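Local atomic coordinates of hypothetical protein Rv2827c (Mycobacterium tuberculosis, PDB entry 1ZEL), a protein that is of unknown function but probably binds DNA, carrying a winged helix-turn-helix and a domain related to the C-terminal part of AbiEi antitoxins. Residues V188-A191 against S196-P199; A105-A110 against R118-R123. All coordinates share one frame; numbering follows the deposited sequence.

Contact 1 of 2, residues V188-A191 against S196-P199; sequences VQIA and SFGP
Gln189 and Ile190, near the end of helix 183-192, meet Ser196 and Phe197 in a largely buried contact between a helix and the loop that leads on to helix 200-203: the connection between two helices of the AbiEi antitoxin C-terminal domain, folded back on the first of them. It has a polar half and an apolar half, carried by adjacent residues on each side. In the polar half the amide of Gln189 does the work. Its side chain runs out extended, with CG anti to the backbone N (chi1 179°), and this reach brings Gln189 NE2 to Ser196 OG at 3.1 Å. The bond is almost straight (172° at the hydrogen) and lies close to the amide plane. Gln189 NE2 also donates to a water at 2.8 Å, which in turn donates to Ser196 O, so that one amide nitrogen serves both the side chain and, through water, the backbone of the same serine. At the other end of the amide OE1 is held by Gly106 N, which fixes the rotation of the group, while Ser196 OG is also bonded to Arg193 O. The apolar half sets Ile190 and Phe197 alongside each other, their side chains running in the same direction. Trp200 adds an edge-to-face ring contact with Phe197, and Leu203 packs on both residues. Across the segments, a single methyl, Ile190 CG2, reaches the phenyl ring obliquely, 3.7 Å from Phe197 CD1.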
loop_
_atom_site.group_PDB
_atom_site.type_symbol
_atom_site.label_atom_id
_atom_site.label_comp_id
_atom_site.label_asym_id
_atom_site.label_seq_id
_atom_site.Cartn_x
_atom_site.Cartn_y
_atom_site.Cartn_z
ATOM N N VAL A 188 8.606 -11.245 1.957
ATOM C CA VAL A 188 9.404 -11.084 3.178
ATOM C C VAL A 188 8.602 -10.364 4.267
ATOM O O VAL A 188 8.698 -10.703 5.444
ATOM C CB VAL A 188 10.743 -10.405 2.911
ATOM C CG1 VAL A 188 11.454 -10.112 4.228
ATOM C CG2 VAL A 188 11.610 -11.336 2.014
ATOM N N GLN A 189 7.784 -9.404 3.866
ATOM C CA GLN A 189 6.965 -8.679 4.831
ATOM C C GLN A 189 6.044 -9.640 5.563
ATOM O O GLN A 189 5.985 -9.656 6.792
ATOM C CB GLN A 189 6.110 -7.615 4.138
ATOM C CG GLN A 189 5.224 -6.847 5.136
ATOM C CD GLN A 189 4.017 -6.224 4.493
ATOM O OE1 GLN A 189 4.071 -5.792 3.354
ATOM N NE2 GLN A 189 2.914 -6.155 5.233
ATOM N N ILE A 190 5.305 -10.442 4.800
ATOM C CA ILE A 190 4.281 -11.269 5.419
ATOM C C ILE A 190 4.896 -12.488 6.163
ATOM O O ILE A 190 4.288 -13.021 7.092
ATOM C CB ILE A 190 3.234 -11.669 4.365
ATOM C CG1 ILE A 190 3.843 -12.603 3.329
ATOM C CG2 ILE A 190 2.744 -10.408 3.614
ATOM C CD1 ILE A 190 2.803 -13.135 2.318
ATOM N N ALA A 191 6.088 -12.924 5.756
ATOM C CA ALA A 191 6.825 -13.954 6.522
ATOM C C ALA A 191 7.374 -13.359 7.828
ATOM O O ALA A 191 7.317 -13.993 8.896
ATOM C CB ALA A 191 7.979 -14.527 5.677
ATOM N N SER A 196 0.809 -8.392 10.142
ATOM C CA SER A 196 0.754 -7.145 9.408
ATOM C C SER A 196 -0.079 -7.272 8.150
ATOM O O SER A 196 -0.440 -6.259 7.539
ATOM C CB SER A 196 2.157 -6.663 9.036
ATOM O OG SER A 196 2.696 -7.449 7.993
ATOM N N PHE A 197 -0.399 -8.509 7.772
ATOM C CA PHE A 197 -1.135 -8.755 6.537
ATOM C C PHE A 197 -2.534 -9.273 6.857
ATOM O O PHE A 197 -2.697 -10.190 7.668
ATOM C CB PHE A 197 -0.365 -9.739 5.661
ATOM C CG PHE A 197 -0.987 -9.964 4.313
ATOM C CD1 PHE A 197 -0.698 -9.124 3.235
ATOM C CD2 PHE A 197 -1.804 -11.056 4.102
ATOM C CE1 PHE A 197 -1.263 -9.367 1.963
ATOM C CE2 PHE A 197 -2.380 -11.300 2.854
ATOM C CZ PHE A 197 -2.105 -10.470 1.784
ATOM N N GLY A 198 -3.548 -8.678 6.238
ATOM C CA GLY A 198 -4.941 -9.005 6.582
ATOM C C GLY A 198 -5.573 -10.168 5.822
ATOM O O GLY A 198 -5.928 -11.189 6.417
ATOM N N PRO A 199 -5.719 -10.033 4.491
ATOM C CA PRO A 199 -6.502 -11.053 3.758
ATOM C C PRO A 199 -5.741 -12.348 3.396
ATOM O O PRO A 199 -5.621 -12.718 2.219
ATOM C CB PRO A 199 -6.978 -10.286 2.522
ATOM C CG PRO A 199 -5.846 -9.282 2.255
ATOM C CD PRO A 199 -5.238 -8.945 3.608
HETATM O O HOH W 1 0.559 -4.606 5.543
#

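Contact 2 of 2, residues A105-A110 against R118-R123; sequences AGASAA and RQPDGR. With FMT (formic acid), chain F.
Ala107 and Pro120 make most of the direct contact here, a small apolar touch between helix 106-113 and the loop that carries the chain from that helix into strand 124-127, a helix-to-strand connection of the AbiEi antitoxin C-terminal domain. Ala107 CB lies 3.9 Å from Pro120 CB, while Pro120 CG rests 3.7 Å from Ala107 O. No hydrogen bond joins the two segments directly. A formic acid molecule, probably from the crystallisation liquor, spans them instead: Ser108 OG donates to its O2 and Gln119 NE2 to its O1, with Tyr87 OH as a third partner. Gln119 reaches it through a fully stretched side chain (chi1 -178°, chi2 180°), although its CB points away from the helix. Further out, the helix turn that presents Ala107 and Ser108 is secured by Ala109 N to Ala105 O at 3.1 Å and Ala110 N to Gly106 O at 3.0 Å. Pro199 packs on Ala107, and Ile124 and Pro125 of the following strand touch Ser108. From the helix side, Ser108 OG donates to O2 of the formic acid at 2.6 Å.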
loop_
_atom_site.group_PDB
_atom_site.type_symbol
_atom_site.label_atom_id
_atom_site.label_comp_id
_atom_site.label_asym_id
_atom_site.label_seq_id
_atom_site.Cartn_x
_atom_site.Cartn_y
_atom_site.Cartn_z
ATOM N N ALA A 105 2.148 -1.456 0.666
ATOM C CA ALA A 105 2.636 -2.743 1.176
ATOM C C ALA A 105 1.507 -3.743 1.318
ATOM O O ALA A 105 0.380 -3.493 0.868
ATOM C CB ALA A 105 3.379 -2.564 2.514
ATOM N N GLY A 106 1.814 -4.881 1.936
ATOM C CA GLY A 106 0.797 -5.855 2.340
ATOM C C GLY A 106 -0.256 -6.080 1.286
ATOM O O GLY A 106 0.087 -6.292 0.128
ATOM N N ALA A 107 -1.530 -5.969 1.684
ATOM C CA ALA A 107 -2.664 -6.233 0.797
ATOM C C ALA A 107 -2.743 -5.338 -0.447
ATOM O O ALA A 107 -3.194 -5.795 -1.505
ATOM C CB ALA A 107 -3.978 -6.158 1.579
ATOM N N SER A 108 -2.304 -4.083 -0.341
ATOM C CA SER A 108 -2.354 -3.212 -1.518
ATOM C C SER A 108 -1.354 -3.623 -2.575
ATOM O O SER A 108 -1.693 -3.664 -3.757
ATOM C CB SER A 108 -2.160 -1.737 -1.137
ATOM O OG SER A 108 -3.327 -1.285 -0.447
ATOM N N ALA A 109 -0.128 -3.910 -2.150
ATOM C CA ALA A 109 0.903 -4.423 -3.038
ATOM C C ALA A 109 0.454 -5.752 -3.650
ATOM O O ALA A 109 0.584 -5.943 -4.859
ATOM C CB ALA A 109 2.196 -4.621 -2.292
ATOM N N ALA A 110 -0.070 -6.669 -2.831
ATOM C CA ALA A 110 -0.526 -7.980 -3.324
ATOM C C ALA A 110 -1.645 -7.827 -4.354
ATOM O O ALA A 110 -1.739 -8.597 -5.334
ATOM C CB ALA A 110 -1.025 -8.847 -2.139
ATOM N N ARG A 118 -9.940 -10.483 -4.249
ATOM C CA ARG A 118 -10.836 -9.360 -3.988
ATOM C C ARG A 118 -10.036 -8.121 -3.693
ATOM O O ARG A 118 -9.024 -8.188 -2.997
ATOM C CB ARG A 118 -11.736 -9.639 -2.770
ATOM C CG ARG A 118 -12.593 -10.916 -2.810
ATOM C CD ARG A 118 -13.308 -11.097 -4.139
ATOM N NE ARG A 118 -14.308 -10.066 -4.403
ATOM C CZ ARG A 118 -14.570 -9.583 -5.612
ATOM N NH1 ARG A 118 -13.891 -10.029 -6.653
ATOM N NH2 ARG A 118 -15.505 -8.656 -5.781
ATOM N N GLN A 119 -10.500 -6.984 -4.200
ATOM C CA GLN A 119 -9.894 -5.725 -3.833
ATOM C C GLN A 119 -9.986 -5.557 -2.331
ATOM O O GLN A 119 -11.068 -5.693 -1.756
ATOM C CB GLN A 119 -10.555 -4.534 -4.516
ATOM C CG GLN A 119 -9.866 -3.216 -4.158
ATOM C CD GLN A 119 -10.494 -2.015 -4.825
ATOM O OE1 GLN A 119 -11.411 -2.149 -5.626
ATOM N NE2 GLN A 119 -9.980 -0.821 -4.507
ATOM N N PRO A 120 -8.851 -5.262 -1.692
ATOM C CA PRO A 120 -8.912 -5.062 -0.264
ATOM C C PRO A 120 -9.499 -3.685 0.074
ATOM O O PRO A 120 -9.420 -2.730 -0.710
ATOM C CB PRO A 120 -7.440 -5.153 0.150
ATOM C CG PRO A 120 -6.697 -4.640 -1.009
ATOM C CD PRO A 120 -7.483 -5.099 -2.214
ATOM N N ASP A 121 -10.113 -3.597 1.236
ATOM C CA ASP A 121 -10.614 -2.329 1.711
ATOM C C ASP A 121 -10.032 -2.082 3.103
ATOM O O ASP A 121 -9.312 -2.922 3.640
ATOM C CB ASP A 121 -12.155 -2.292 1.691
ATOM C CG ASP A 121 -12.806 -3.458 2.451
ATOM O OD1 ASP A 121 -12.244 -3.955 3.461
ATOM O OD2 ASP A 121 -13.920 -3.867 2.036
ATOM N N GLY A 122 -10.330 -0.930 3.674
ATOM C CA GLY A 122 -9.830 -0.614 5.002
ATOM C C GLY A 122 -8.680 0.355 4.915
ATOM O O GLY A 122 -8.456 0.984 3.875
ATOM N N ARG A 123 -7.934 0.470 6.000
ATOM C CA ARG A 123 -6.787 1.356 5.994
ATOM C C ARG A 123 -5.763 0.869 4.973
ATOM O O ARG A 123 -5.649 -0.333 4.714
ATOM C CB ARG A 123 -6.197 1.481 7.387
ATOM C CG ARG A 123 -7.208 2.060 8.366
ATOM C CD ARG A 123 -6.541 2.380 9.672
ATOM N NE ARG A 123 -5.815 1.228 10.188
ATOM C CZ ARG A 123 -4.835 1.305 11.080
ATOM N NH1 ARG A 123 -4.458 2.488 11.554
ATOM N NH2 ARG A 123 -4.228 0.198 11.495
HETATM C C FMT F . -6.429 -0.783 -2.370
HETATM O O1 FMT F . -6.993 -0.637 -3.461
HETATM O O2 FMT F . -5.242 -1.122 -2.244
#

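The two contacts show how two turns of chain closed in succession can be tied to each other: along the chain, contact 2 is complete before contact 1 begins, yet their centres lie only about 11 Å apart. The joint is residues 105-107. Beside the bond between Gln189 OE1 and Gly106 N, 2.8 Å long, Gln189 OE1 packs 3.4 Å from Ala105 CB, and Phe197 CE1 lies 3.4 Å from Ala107 N. Residues 105-107 thus meet both the amide and the ring of contact 1. The formic acid belongs to contact 2, on Ser108 and Gln119. The sodium ion, held by Arg167, Asp209 and Asp213, is a separate site, about 14 Å from the side chain of Ile190 in contact 1.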